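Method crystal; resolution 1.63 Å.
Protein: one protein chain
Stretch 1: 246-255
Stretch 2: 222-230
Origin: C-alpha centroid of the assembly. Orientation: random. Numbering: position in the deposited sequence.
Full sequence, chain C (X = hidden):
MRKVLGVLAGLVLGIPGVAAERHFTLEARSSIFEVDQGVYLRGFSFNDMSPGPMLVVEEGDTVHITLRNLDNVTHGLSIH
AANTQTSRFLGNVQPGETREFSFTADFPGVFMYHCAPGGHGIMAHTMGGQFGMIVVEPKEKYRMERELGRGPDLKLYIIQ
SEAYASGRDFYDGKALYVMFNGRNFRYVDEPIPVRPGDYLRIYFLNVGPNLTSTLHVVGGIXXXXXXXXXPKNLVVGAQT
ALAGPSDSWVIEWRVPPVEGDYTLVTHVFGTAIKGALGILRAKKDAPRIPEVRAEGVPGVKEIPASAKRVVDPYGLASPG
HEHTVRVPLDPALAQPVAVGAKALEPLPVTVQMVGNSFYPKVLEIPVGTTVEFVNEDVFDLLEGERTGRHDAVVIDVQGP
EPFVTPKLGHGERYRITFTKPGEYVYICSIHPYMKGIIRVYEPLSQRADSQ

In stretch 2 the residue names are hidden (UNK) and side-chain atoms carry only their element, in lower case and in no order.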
# COMPACT_ATOMS: atom_id res chain seq x y z
N SER C 246 2.53 -13.19 5.74
CA SER C 246 3.07 -14.35 6.52
C SER C 246 2.98 -14.25 8.04
O SER C 246 3.51 -15.14 8.75
CB SER C 246 4.51 -14.77 6.08
OG SER C 246 4.87 -16.01 6.70
N ASP C 247 2.33 -13.20 8.56
CA ASP C 247 1.93 -13.16 9.97
C ASP C 247 0.70 -14.05 10.20
O ASP C 247 -0.14 -14.23 9.33
CB ASP C 247 1.54 -11.73 10.44
CG ASP C 247 2.75 -10.83 10.77
OD1 ASP C 247 3.79 -11.31 11.32
OD2 ASP C 247 2.56 -9.58 10.58
N SER C 248 0.58 -14.55 11.41
CA SER C 248 -0.54 -15.44 11.80
C SER C 248 -0.97 -15.19 13.24
O SER C 248 -0.22 -14.57 14.00
CB SER C 248 -0.12 -16.92 11.68
OG SER C 248 0.86 -17.26 12.70
N TRP C 249 -2.18 -15.66 13.56
CA TRP C 249 -2.76 -15.60 14.89
C TRP C 249 -3.55 -16.87 15.20
O TRP C 249 -4.13 -17.45 14.29
CB TRP C 249 -3.74 -14.40 15.02
CG TRP C 249 -3.11 -13.03 14.97
CD1 TRP C 249 -2.92 -12.25 13.84
CD2 TRP C 249 -2.62 -12.27 16.07
NE1 TRP C 249 -2.34 -11.07 14.19
CE2 TRP C 249 -2.14 -11.04 15.55
CE3 TRP C 249 -2.56 -12.48 17.46
CZ2 TRP C 249 -1.62 -10.01 16.37
CZ3 TRP C 249 -2.01 -11.46 18.29
CH2 TRP C 249 -1.53 -10.26 17.72
N VAL C 250 -3.57 -17.28 16.48
CA VAL C 250 -4.69 -18.10 17.02
C VAL C 250 -5.59 -17.20 17.90
O VAL C 250 -5.09 -16.40 18.68
CB VAL C 250 -4.17 -19.33 17.82
CG1 VAL C 250 -5.30 -20.06 18.53
CG2 VAL C 250 -3.48 -20.29 16.87
N ILE C 251 -6.90 -17.29 17.70
CA ILE C 251 -7.88 -16.44 18.39
C ILE C 251 -8.91 -17.37 19.10
O ILE C 251 -9.41 -18.30 18.49
CB ILE C 251 -8.58 -15.53 17.36
CG1 ILE C 251 -7.57 -14.53 16.75
CG2 ILE C 251 -9.79 -14.81 17.95
CD1 ILE C 251 -8.03 -13.99 15.40
N GLU C 252 -9.18 -17.09 20.38
CA GLU C 252 -10.25 -17.75 21.15
C GLU C 252 -11.36 -16.73 21.45
O GLU C 252 -11.08 -15.64 21.95
CB GLU C 252 -9.66 -18.29 22.46
CG GLU C 252 -8.63 -19.38 22.28
CD GLU C 252 -8.11 -19.92 23.63
OE1 GLU C 252 -7.59 -19.14 24.43
OE2 GLU C 252 -8.24 -21.13 23.87
N TRP C 253 -12.61 -17.08 21.13
CA TRP C 253 -13.75 -16.20 21.31
C TRP C 253 -15.00 -17.08 21.52
O TRP C 253 -15.18 -18.08 20.83
CB TRP C 253 -13.93 -15.30 20.04
CG TRP C 253 -15.17 -14.40 20.00
CD1 TRP C 253 -15.47 -13.35 20.83
CD2 TRP C 253 -16.21 -14.43 19.01
NE1 TRP C 253 -16.67 -12.78 20.46
CE2 TRP C 253 -17.14 -13.42 19.35
CE3 TRP C 253 -16.49 -15.26 17.93
CZ2 TRP C 253 -18.30 -13.18 18.60
CZ3 TRP C 253 -17.64 -15.02 17.18
CH2 TRP C 253 -18.53 -14.00 17.53
N ARG C 254 -15.85 -16.68 22.47
CA ARG C 254 -17.19 -17.27 22.61
C ARG C 254 -18.22 -16.48 21.86
O ARG C 254 -18.26 -15.26 21.95
CB ARG C 254 -17.58 -17.38 24.08
CG ARG C 254 -16.81 -18.50 24.76
CD ARG C 254 -16.88 -18.43 26.26
NE ARG C 254 -16.14 -17.30 26.81
CZ ARG C 254 -15.74 -17.20 28.08
NH1 ARG C 254 -15.99 -18.17 28.96
NH2 ARG C 254 -15.09 -16.11 28.48
N VAL C 255 -19.08 -17.18 21.13
CA VAL C 255 -20.18 -16.56 20.41
C VAL C 255 -21.13 -16.03 21.52
O VAL C 255 -21.52 -16.81 22.41
CB VAL C 255 -20.93 -17.54 19.49
CG1 VAL C 255 -22.05 -16.83 18.75
CG2 VAL C 255 -20.02 -18.19 18.45
N UNK C 222 -12.57 -10.12 20.43
CA UNK C 222 -11.80 -11.34 20.62
C UNK C 222 -11.24 -11.38 22.04
O UNK C 222 -10.59 -10.44 22.51
c UNK C 222 -11.77 -11.52 15.45
c UNK C 222 -10.35 -10.73 17.23
c UNK C 222 -11.05 -11.48 18.16
c UNK C 222 -12.09 -12.27 17.71
c UNK C 222 -10.63 -11.50 19.61
c UNK C 222 -10.72 -10.72 15.89
c UNK C 222 -12.46 -12.29 16.36
N UNK C 223 -11.50 -12.48 22.74
CA UNK C 223 -11.14 -12.56 24.16
C UNK C 223 -9.63 -12.73 24.36
O UNK C 223 -9.02 -11.98 25.14
c UNK C 223 -14.30 -14.33 25.51
c UNK C 223 -13.44 -13.53 24.58
o UNK C 223 -15.24 -14.99 25.02
o UNK C 223 -14.04 -14.29 26.73
c UNK C 223 -11.92 -13.67 24.84
N UNK C 224 -9.06 -13.71 23.67
CA UNK C 224 -7.61 -13.99 23.75
C UNK C 224 -7.06 -14.22 22.35
O UNK C 224 -7.67 -14.93 21.58
o UNK C 224 -9.79 -15.53 29.76
c UNK C 224 -7.85 -14.27 26.87
c UNK C 224 -8.45 -14.32 28.14
c UNK C 224 -7.99 -15.31 25.95
c UNK C 224 -7.34 -15.26 24.58
c UNK C 224 -9.20 -15.45 28.51
c UNK C 224 -8.72 -16.45 26.35
c UNK C 224 -9.33 -16.51 27.62
N UNK C 225 -5.89 -13.67 22.04
CA UNK C 225 -5.20 -13.91 20.78
C UNK C 225 -3.73 -14.21 21.04
O UNK C 225 -3.16 -13.69 21.98
c UNK C 225 -6.62 -11.98 19.84
c UNK C 225 -5.29 -12.70 19.84
c UNK C 225 -5.48 -9.75 18.67
s UNK C 225 -6.87 -10.85 18.47
N UNK C 226 -3.12 -15.01 20.17
CA UNK C 226 -1.74 -15.43 20.31
C UNK C 226 -0.99 -15.14 19.02
O UNK C 226 -1.26 -15.77 17.99
c UNK C 226 -2.60 -17.26 21.84
c UNK C 226 -2.13 -17.23 23.15
o UNK C 226 -5.10 -18.15 25.07
c UNK C 226 -1.69 -16.92 20.67
c UNK C 226 -2.96 -17.52 24.23
c UNK C 226 -4.27 -17.86 24.01
c UNK C 226 -4.78 -17.91 22.71
c UNK C 226 -3.94 -17.61 21.63
N UNK C 227 -0.06 -14.20 19.06
CA UNK C 227 0.73 -13.84 17.88
C UNK C 227 1.64 -15.02 17.46
O UNK C 227 2.31 -15.64 18.31
c UNK C 227 2.38 -11.19 14.57
c UNK C 227 2.30 -12.02 16.86
c UNK C 227 4.40 -11.28 15.86
c UNK C 227 3.76 -10.97 14.67
c UNK C 227 1.52 -12.56 18.09
c UNK C 227 1.66 -11.69 15.66
c UNK C 227 3.68 -11.80 16.93
o UNK C 227 4.53 -10.48 13.62
N UNK C 228 1.57 -15.34 16.16
CA UNK C 228 2.18 -16.53 15.52
C UNK C 228 1.52 -17.86 15.93
O UNK C 228 2.00 -18.93 15.54
c UNK C 228 4.41 -15.29 15.43
c UNK C 228 4.71 -15.17 13.94
o UNK C 228 5.12 -16.14 13.31
n UNK C 228 4.56 -13.97 13.40
c UNK C 228 3.69 -16.60 15.78
N UNK C 229 0.44 -17.81 16.69
CA UNK C 229 -0.12 -19.02 17.33
C UNK C 229 0.65 -19.58 18.54
O UNK C 229 0.28 -20.66 19.06
N UNK C 230 1.69 -18.89 19.00
CA UNK C 230 2.45 -19.32 20.18
C UNK C 230 1.74 -18.90 21.47
O UNK C 230 1.55 -17.70 21.69
c UNK C 230 4.80 -19.41 21.19
n UNK C 230 5.91 -19.98 20.75
c UNK C 230 3.88 -18.76 20.15
o UNK C 230 4.50 -19.37 22.38
O HOH W 1 -17.54 -13.66 23.99

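Position 222 carries seven side-chain carbons, one followed by a six-membered ring without a heteroatom. Ile 251 CG2 lies 3.9 Å from the ring centroid, 30° off the normal, a CH-pi contact over the face. A ring of carbon alone identifies Phe 222.

Position 223 has three carbons in a row, the third bearing two oxygens: a carboxylate one methylene longer than aspartate. One carboxylate oxygen lies 2.7 Å from Arg 254 NH2, the other 3.1 Å from both Arg 254 NE and Arg 254 N. This is Glu 223; its OE1 accepts from NH2, the shortest link of a salt bridge, and its OE2 from NE and N. A water donates to Glu 223 OE2 (2.8 Å) and to Arg 254 O (2.7 Å).

Position 224 shows one carbon and a six-carbon ring bearing an oxygen, a phenol. Glu 252 OE1 approaches the ring edge, 3.5 Å from a ring carbon of position 224. This is Tyr 224.

Position 225 is an unbranched chain of two carbons, a sulfur and a terminal carbon. The terminal carbon lies 4.1 Å from the centroid of the six-membered ring of Trp 249, 19° off the normal. Only methionine matches: Met 225.

Position 226 has one carbon, then a ring of six carbons bearing one oxygen, which lies 2.8 Å from Glu 252 OE1. This is Tyr 226, its OH the donor.

Position 227 has one carbon, then a ring of six carbons bearing one oxygen, which lies 2.6 Å from Asp 247 OD1. Its CB lies 4.0 Å from the centroid of the Trp 249 six-membered ring, over the face opposite Met 225 CE. This is Tyr 227, its OH the donor.

Position 228 has three carbons, the third carrying one oxygen and one nitrogen, an amide. Its backbone N donates to Ser 248 O at 2.9 Å. This is Gln 228.

Position 229 has no side-chain atoms. Its phi of 74° favours glycine, and an ideal CB would lie a tight 3.3 Å from Val 250 CG2: Gly 229.

Position 230 has two carbons, the second bearing oxygen and nitrogen, and makes no contact with stretch 1: Asn 230.

The contact is an antiparallel pairing, with strand directions 164° apart. Reciprocal bonds pair Val 250 with Tyr 226 (Tyr 226 N to Val 250 O, 2.8 Å; Val 250 N to Tyr 226 O, 3.1 Å) and Glu 252 with Tyr 224 (Glu 252 N to Tyr 224 O, 2.9 Å; Tyr 224 N to Glu 252 O, 3.3 Å). Trp 249, Ile 251, Met 225 and Tyr 227 share one face, where the indole is packed on both sides; Val 250, Glu 252, Tyr 224 and Tyr 226 share the other.

Stretch 2 222-230: FEYMYYQGN
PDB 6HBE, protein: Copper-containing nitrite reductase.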